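Local coordinates for protein endoglucanase (Cryptopygus antarcticus, PDB 5H4U) that hydrolyses internal beta-1,4-glucosidic linkages in cellulose, lichenan and cereal beta-glucans, releasing mainly cellobiose, cellotriose and cellotetraose, at residues S71-C74 and N75-P79. Sequence-based numbering, arbitrary orientation.
Sequences SYVC and NDQQP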
loop_
_atom_site.group_PDB
_atom_site.type_symbol
_atom_site.label_atom_id
_atom_site.label_comp_id
_atom_site.label_asym_id
_atom_site.label_seq_id
_atom_site.Cartn_x
_atom_site.Cartn_y
_atom_site.Cartn_z
ATOM N N SER A 71 12.929 2.694 10.510
ATOM C CA SER A 71 12.171 1.607 9.901
ATOM C C SER A 71 11.309 2.108 8.744
ATOM O O SER A 71 10.628 3.127 8.866
ATOM C CB SER A 71 11.294 0.947 10.955
ATOM O OG SER A 71 10.324 0.131 10.362
ATOM N N TYR A 72 11.301 1.371 7.632
ATOM C CA TYR A 72 10.600 1.796 6.415
ATOM C C TYR A 72 9.744 0.668 5.858
ATOM O O TYR A 72 9.796 -0.472 6.332
ATOM C CB TYR A 72 11.589 2.285 5.349
ATOM C CG TYR A 72 12.365 3.493 5.811
ATOM C CD1 TYR A 72 11.885 4.774 5.572
ATOM C CD2 TYR A 72 13.529 3.361 6.530
ATOM C CE1 TYR A 72 12.558 5.875 6.005
ATOM C CE2 TYR A 72 14.208 4.453 6.971
ATOM C CZ TYR A 72 13.725 5.713 6.699
ATOM O OH TYR A 72 14.404 6.819 7.143
ATOM N N VAL A 73 8.924 1.001 4.855
ATOM C CA VAL A 73 8.185 -0.032 4.129
ATOM C C VAL A 73 9.143 -0.815 3.236
ATOM O O VAL A 73 10.107 -0.268 2.685
ATOM C CB VAL A 73 7.023 0.575 3.317
ATOM C CG1 VAL A 73 7.524 1.604 2.350
ATOM C CG2 VAL A 73 6.250 -0.538 2.573
ATOM N N CYS A 74 8.860 -2.105 3.066
ATOM C CA CYS A 74 9.770 -2.993 2.351
ATOM C C CYS A 74 9.556 -2.913 0.840
ATOM O O CYS A 74 8.424 -2.766 0.360
ATOM C CB CYS A 74 9.578 -4.430 2.839
ATOM S SG CYS A 74 10.010 -4.762 4.615
ATOM N N ASN A 75 10.661 -3.033 0.086
ATOM C CA ASN A 75 10.589 -3.035 -1.374
ATOM C C ASN A 75 9.611 -4.105 -1.820
ATOM O O ASN A 75 8.928 -3.965 -2.842
ATOM C CB ASN A 75 11.972 -3.301 -1.969
ATOM C CG ASN A 75 12.951 -2.157 -1.744
ATOM O OD1 ASN A 75 12.567 -1.001 -1.751
ATOM N ND2 ASN A 75 14.228 -2.485 -1.546
ATOM N N ASP A 76 9.472 -5.122 -0.982
ATOM C CA ASP A 76 8.626 -6.280 -1.154
ATOM C C ASP A 76 7.149 -5.931 -1.206
ATOM O O ASP A 76 6.336 -6.729 -1.693
ATOM C CB ASP A 76 8.839 -7.113 0.111
ATOM C CG ASP A 76 8.985 -8.540 -0.154
ATOM O OD1 ASP A 76 8.747 -8.906 -1.308
ATOM O OD2 ASP A 76 9.339 -9.286 0.789
ATOM N N GLN A 77 6.781 -4.753 -0.728
ATOM C CA GLN A 77 5.383 -4.401 -0.610
ATOM C C GLN A 77 4.906 -3.479 -1.724
ATOM O O GLN A 77 4.009 -2.659 -1.520
ATOM C CB GLN A 77 5.151 -3.856 0.800
ATOM C CG GLN A 77 4.945 -5.055 1.754
ATOM C CD GLN A 77 5.097 -4.730 3.225
ATOM O OE1 GLN A 77 4.778 -3.633 3.674
ATOM N NE2 GLN A 77 5.593 -5.699 3.993
ATOM N N GLN A 78 5.469 -3.625 -2.903
ATOM C CA GLN A 78 5.086 -2.972 -4.138
ATOM C C GLN A 78 3.977 -3.742 -4.845
ATOM O O GLN A 78 3.857 -4.960 -4.683
ATOM C CB GLN A 78 6.260 -2.883 -5.080
ATOM C CG GLN A 78 7.236 -1.834 -4.765
ATOM C CD GLN A 78 8.289 -1.825 -5.823
ATOM O OE1 GLN A 78 9.104 -2.728 -5.916
ATOM N NE2 GLN A 78 8.233 -0.837 -6.673
ATOM N N PRO A 79 3.201 -3.042 -5.669
ATOM C CA PRO A 79 2.145 -3.711 -6.425
ATOM C C PRO A 79 2.731 -4.554 -7.538
ATOM O O PRO A 79 3.792 -4.251 -8.095
ATOM C CB PRO A 79 1.317 -2.552 -6.995
ATOM C CG PRO A 79 2.259 -1.399 -7.063
ATOM C CD PRO A 79 3.235 -1.587 -5.919
HETATM O O HOH W 1 11.215 0.107 -0.002
#
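A type I beta turn, C74 to Q77, closes by a backbone hydrogen bond in the long loop that precedes strand 80-82 of this family 45 glucanase. The N of Q77 donates to O of C74 over 2.8 Å at 165°, and N75 and D76 fill the two corner positions. The donor stands above the carbonyl plane of C74, 52° out of it. Just before the turn, V73 places CG2 anti to its backbone N and rests it on Q77, 3.6 Å from OE1. Q77 suits this buried place: its CB packs against the methyl while NE2 is hydrogen-bonded to the carbonyl of R48. A water donates to O of V73 at 2.9 Å and to OD1 of N75, joining the approach to the first corner; ND2 of N75 is hydrogen-bonded to OD1 of N55 and to the carbonyl of N53. C74 suits its buried site because SG forms the disulfide to C50 that ties the turn to another part of the loop. The side chain of V73 lies about 6 Å from that of the inferred nucleophile D29. N75 also touches W156 of helix 152-156, and beyond P79 the chain enters strand 80-82, which pairs antiparallel with strand 85-94.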